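Local coordinates for protein exopolyphosphatase (Aquifex aeolicus, PDB 1T6C) that probably hydrolyses phosphoanhydride bonds of polyphosphate or guanosine pentaphosphate, as a calcium-binding member of the Ppx/GppA phosphatase family with an actin-like fold, at residues A[234-244]-A[285-296]. Residues are numbered along the deposited sequence; the frame is centred on the assembly and turned at random. Where two conformers were deposited one is given.
Sequences VHGKVLTYGQI and LEIFEKDCLIVS
CD1 of I244 rests against two leucines, 3.8 Å from L285 CD1 and 4.1 Å from L293 CD2, and the I244 side chain crosses both at about a right angle. On the same face of the sheet, L239 CD1 packs 3.8 Å from V295 CG2. V295 CG1 stands anti to the backbone N (chi1 178°), which turns it to V234 CG1. Helices 214-223 and 274-288 cover this face. Strand 238-240 is the edge strand of the second sheet of the actin-like fold and runs antiparallel to strand 292-296. L239 and L293 exchange two backbone hydrogen bonds, each 2.9 Å between N and O. V295 N donates to K237 O, and V295 O accepts from G236 N. At the other end Y241, the residue right after the N-cap T240, donates from its N to D291 O (2.8 Å); T240 and Q243 form a capping box. L285 CB meets the edge of the Y241 ring. A water links Y241 OH to E286 OE1, which also pairs with K283. H235 CD2 lies 3.6 Å from S296 CA, while its NE2 bonds S133. Without this imidazole, as with an alanine here, S133 OG would probably lose its partner and a gap would open beside S296 CA.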
loop_
_atom_site.group_PDB
_atom_site.type_symbol
_atom_site.label_atom_id
_atom_site.label_comp_id
_atom_site.label_asym_id
_atom_site.label_seq_id
_atom_site.Cartn_x
_atom_site.Cartn_y
_atom_site.Cartn_z
ATOM N N VAL A 234 -13.303 8.940 3.917
ATOM C CA VAL A 234 -11.879 9.195 3.972
ATOM C C VAL A 234 -11.292 9.460 2.595
ATOM O O VAL A 234 -10.447 10.330 2.433
ATOM C CB VAL A 234 -11.148 8.005 4.662
ATOM C CG1 VAL A 234 -9.639 8.035 4.462
ATOM C CG2 VAL A 234 -11.481 8.007 6.158
ATOM N N HIS A 235 -11.728 8.712 1.601
ATOM C CA HIS A 235 -11.198 8.879 0.251
ATOM C C HIS A 235 -11.475 10.281 -0.275
ATOM O O HIS A 235 -12.606 10.728 -0.276
ATOM C CB HIS A 235 -11.864 7.872 -0.654
ATOM C CG HIS A 235 -11.239 7.788 -2.009
ATOM N ND1 HIS A 235 -11.810 8.334 -3.136
ATOM C CD2 HIS A 235 -10.083 7.221 -2.403
ATOM C CE1 HIS A 235 -11.017 8.102 -4.168
ATOM N NE2 HIS A 235 -9.971 7.421 -3.755
ATOM N N GLY A 236 -10.429 10.958 -0.726
ATOM C CA GLY A 236 -10.538 12.302 -1.239
ATOM C C GLY A 236 -10.402 13.399 -0.194
ATOM O O GLY A 236 -10.370 14.556 -0.553
ATOM N N LYS A 237 -10.274 13.055 1.084
ATOM C CA LYS A 237 -10.038 14.058 2.115
ATOM C C LYS A 237 -8.658 14.697 1.924
ATOM O O LYS A 237 -7.700 14.043 1.505
ATOM C CB LYS A 237 -10.118 13.434 3.511
ATOM C CG LYS A 237 -11.507 13.095 3.990
ATOM C CD LYS A 237 -12.398 14.354 4.079
ATOM C CE LYS A 237 -13.605 14.147 4.982
ATOM N NZ LYS A 237 -14.690 13.494 4.205
ATOM N N VAL A 238 -8.560 15.975 2.246
ATOM C CA VAL A 238 -7.281 16.687 2.281
ATOM C C VAL A 238 -6.671 16.659 3.671
ATOM O O VAL A 238 -7.383 16.792 4.686
ATOM C CB VAL A 238 -7.476 18.134 1.846
ATOM C CG1 VAL A 238 -6.202 18.930 2.020
ATOM C CG2 VAL A 238 -7.973 18.149 0.428
ATOM N N LEU A 239 -5.343 16.503 3.729
ATOM C CA LEU A 239 -4.595 16.714 4.960
ATOM C C LEU A 239 -3.510 17.742 4.698
ATOM O O LEU A 239 -2.717 17.598 3.757
ATOM C CB LEU A 239 -3.956 15.411 5.437
ATOM C CG LEU A 239 -4.933 14.366 5.998
ATOM C CD1 LEU A 239 -4.200 13.041 6.255
ATOM C CD2 LEU A 239 -5.596 14.825 7.234
ATOM N N THR A 240 -3.464 18.770 5.543
ATOM C CA THR A 240 -2.459 19.805 5.385
ATOM C C THR A 240 -1.214 19.430 6.133
ATOM O O THR A 240 -1.263 18.617 7.043
ATOM C CB THR A 240 -2.959 21.178 5.910
ATOM O OG1 THR A 240 -3.168 21.099 7.311
ATOM C CG2 THR A 240 -4.297 21.524 5.357
ATOM N N TYR A 241 -0.115 20.104 5.828
ATOM C CA TYR A 241 1.120 19.975 6.590
ATOM C C TYR A 241 0.797 20.203 8.078
ATOM O O TYR A 241 1.220 19.438 8.939
ATOM C CB TYR A 241 2.176 20.975 6.089
ATOM C CG TYR A 241 3.446 20.868 6.892
ATOM C CD1 TYR A 241 4.453 20.008 6.511
ATOM C CD2 TYR A 241 3.613 21.603 8.080
ATOM C CE1 TYR A 241 5.637 19.886 7.294
ATOM C CE2 TYR A 241 4.767 21.493 8.838
ATOM C CZ TYR A 241 5.768 20.627 8.446
ATOM O OH TYR A 241 6.889 20.525 9.232
ATOM N N GLY A 242 0.096 21.306 8.388
ATOM C CA GLY A 242 -0.259 21.603 9.770
ATOM C C GLY A 242 -1.016 20.502 10.497
ATOM O O GLY A 242 -0.752 20.237 11.665
ATOM N N GLN A 243 -1.965 19.875 9.806
ATOM C CA GLN A 243 -2.753 18.786 10.392
ATOM C C GLN A 243 -1.855 17.564 10.665
ATOM O O GLN A 243 -1.921 16.950 11.750
ATOM C CB GLN A 243 -3.890 18.385 9.473
ATOM C CG GLN A 243 -5.098 19.345 9.514
ATOM C CD GLN A 243 -6.114 19.092 8.376
ATOM O OE1 GLN A 243 -5.744 18.844 7.258
ATOM N NE2 GLN A 243 -7.409 19.128 8.695
ATOM N N ILE A 244 -0.990 17.256 9.701
ATOM C CA ILE A 244 -0.102 16.101 9.833
ATOM C C ILE A 244 0.911 16.380 10.932
ATOM O O ILE A 244 1.215 15.511 11.728
ATOM C CB ILE A 244 0.553 15.757 8.486
ATOM C CG1 ILE A 244 -0.518 15.359 7.458
ATOM C CG2 ILE A 244 1.560 14.606 8.646
ATOM C CD1 ILE A 244 0.022 15.120 6.086
ATOM N N LEU A 285 5.882 16.496 2.494
ATOM C CA LEU A 285 5.260 17.800 2.228
ATOM C C LEU A 285 6.271 18.955 2.382
ATOM O O LEU A 285 6.307 19.866 1.538
ATOM C CB LEU A 285 4.047 18.036 3.114
ATOM C CG LEU A 285 2.829 17.194 2.741
ATOM C CD1 LEU A 285 1.674 17.548 3.649
ATOM C CD2 LEU A 285 2.418 17.374 1.307
ATOM N N GLU A 286 7.103 18.893 3.408
ATOM C CA GLU A 286 8.132 19.935 3.609
ATOM C C GLU A 286 9.104 19.989 2.425
ATOM O O GLU A 286 9.401 21.056 1.849
ATOM C CB GLU A 286 8.877 19.690 4.926
ATOM C CG GLU A 286 9.934 20.741 5.222
ATOM C CD GLU A 286 10.793 20.475 6.438
ATOM O OE1 GLU A 286 10.587 19.494 7.154
ATOM O OE2 GLU A 286 11.709 21.293 6.672
ATOM N N ILE A 287 9.631 18.845 2.048
ATOM C CA ILE A 287 10.634 18.794 0.996
ATOM C C ILE A 287 10.075 19.194 -0.350
ATOM O O ILE A 287 10.742 19.877 -1.109
ATOM C CB ILE A 287 11.249 17.383 0.920
ATOM C CG1 ILE A 287 11.996 17.061 2.210
ATOM C CG2 ILE A 287 12.116 17.219 -0.338
ATOM C CD1 ILE A 287 13.272 17.732 2.358
ATOM N N PHE A 288 8.859 18.757 -0.667
ATOM C CA PHE A 288 8.236 19.105 -1.934
ATOM C C PHE A 288 7.657 20.521 -1.930
ATOM O O PHE A 288 7.129 20.978 -2.930
ATOM C CB PHE A 288 7.132 18.115 -2.251
ATOM C CG PHE A 288 7.612 16.856 -2.869
ATOM C CD1 PHE A 288 8.234 15.872 -2.098
ATOM C CD2 PHE A 288 7.453 16.642 -4.225
ATOM C CE1 PHE A 288 8.677 14.663 -2.683
ATOM C CE2 PHE A 288 7.880 15.449 -4.795
ATOM C CZ PHE A 288 8.487 14.476 -4.022
ATOM N N GLU A 289 7.712 21.171 -0.778
ATOM C CA GLU A 289 7.192 22.522 -0.582
ATOM C C GLU A 289 5.703 22.623 -0.917
ATOM O O GLU A 289 5.253 23.549 -1.587
ATOM C CB GLU A 289 8.057 23.522 -1.343
ATOM C CG GLU A 289 9.516 23.541 -0.911
ATOM C CD GLU A 289 10.303 24.539 -1.746
ATOM O OE1 GLU A 289 10.092 25.745 -1.542
ATOM O OE2 GLU A 289 11.098 24.117 -2.620
ATOM N N LYS A 290 4.929 21.619 -0.453
ATOM C CA LYS A 290 3.494 21.583 -0.680
ATOM C C LYS A 290 2.754 21.634 0.639
ATOM O O LYS A 290 3.153 21.019 1.620
ATOM C CB LYS A 290 3.103 20.327 -1.482
ATOM C CG LYS A 290 3.798 20.229 -2.835
ATOM C CD LYS A 290 3.108 21.143 -3.883
ATOM C CE LYS A 290 1.754 20.550 -4.313
ATOM N NZ LYS A 290 0.570 21.422 -4.041
ATOM N N ASP A 291 1.659 22.367 0.675
ATOM C CA ASP A 291 0.992 22.576 1.936
ATOM C C ASP A 291 -0.012 21.481 2.281
ATOM O O ASP A 291 -0.528 21.467 3.381
ATOM C CB ASP A 291 0.276 23.910 1.946
ATOM C CG ASP A 291 1.231 25.090 2.016
ATOM O OD1 ASP A 291 2.375 24.969 2.539
ATOM O OD2 ASP A 291 0.884 26.181 1.549
ATOM N N CYS A 292 -0.325 20.608 1.331
ATOM C CA CYS A 292 -1.322 19.564 1.596
ATOM C C CYS A 292 -1.214 18.412 0.618
ATOM O O CYS A 292 -0.569 18.508 -0.436
ATOM C CB CYS A 292 -2.729 20.121 1.555
ATOM S SG CYS A 292 -3.271 20.548 -0.092
ATOM N N LEU A 293 -1.886 17.329 0.977
ATOM C CA LEU A 293 -2.048 16.196 0.111
ATOM C C LEU A 293 -3.500 15.722 0.164
ATOM O O LEU A 293 -4.251 16.105 1.066
ATOM C CB LEU A 293 -1.107 15.063 0.487
ATOM C CG LEU A 293 -1.205 14.479 1.898
ATOM C CD1 LEU A 293 -2.419 13.556 2.092
ATOM C CD2 LEU A 293 0.103 13.721 2.229
ATOM N N ILE A 294 -3.869 14.917 -0.811
ATOM C CA ILE A 294 -5.170 14.271 -0.900
ATOM C C ILE A 294 -4.988 12.793 -0.570
ATOM O O ILE A 294 -4.033 12.185 -1.018
ATOM C CB ILE A 294 -5.776 14.434 -2.347
ATOM C CG1 ILE A 294 -5.755 15.898 -2.778
ATOM C CG2 ILE A 294 -7.219 13.905 -2.406
ATOM C CD1 ILE A 294 -6.177 16.128 -4.228
ATOM N N VAL A 295 -5.911 12.244 0.207
ATOM C CA VAL A 295 -5.844 10.842 0.645
ATOM C C VAL A 295 -6.588 9.959 -0.330
ATOM O O VAL A 295 -7.691 10.248 -0.743
ATOM C CB VAL A 295 -6.396 10.704 2.089
ATOM C CG1 VAL A 295 -6.381 9.249 2.562
ATOM C CG2 VAL A 295 -5.566 11.595 3.032
ATOM N N SER A 296 -5.967 8.830 -0.684
ATOM C CA SER A 296 -6.640 7.782 -1.444
ATOM C C SER A 296 -6.799 6.524 -0.611
ATOM O O SER A 296 -5.851 6.066 0.014
ATOM C CB SER A 296 -5.828 7.430 -2.694
ATOM O OG SER A 296 -6.484 6.382 -3.386
HETATM O O HOH W 1 8.653 18.384 8.535
#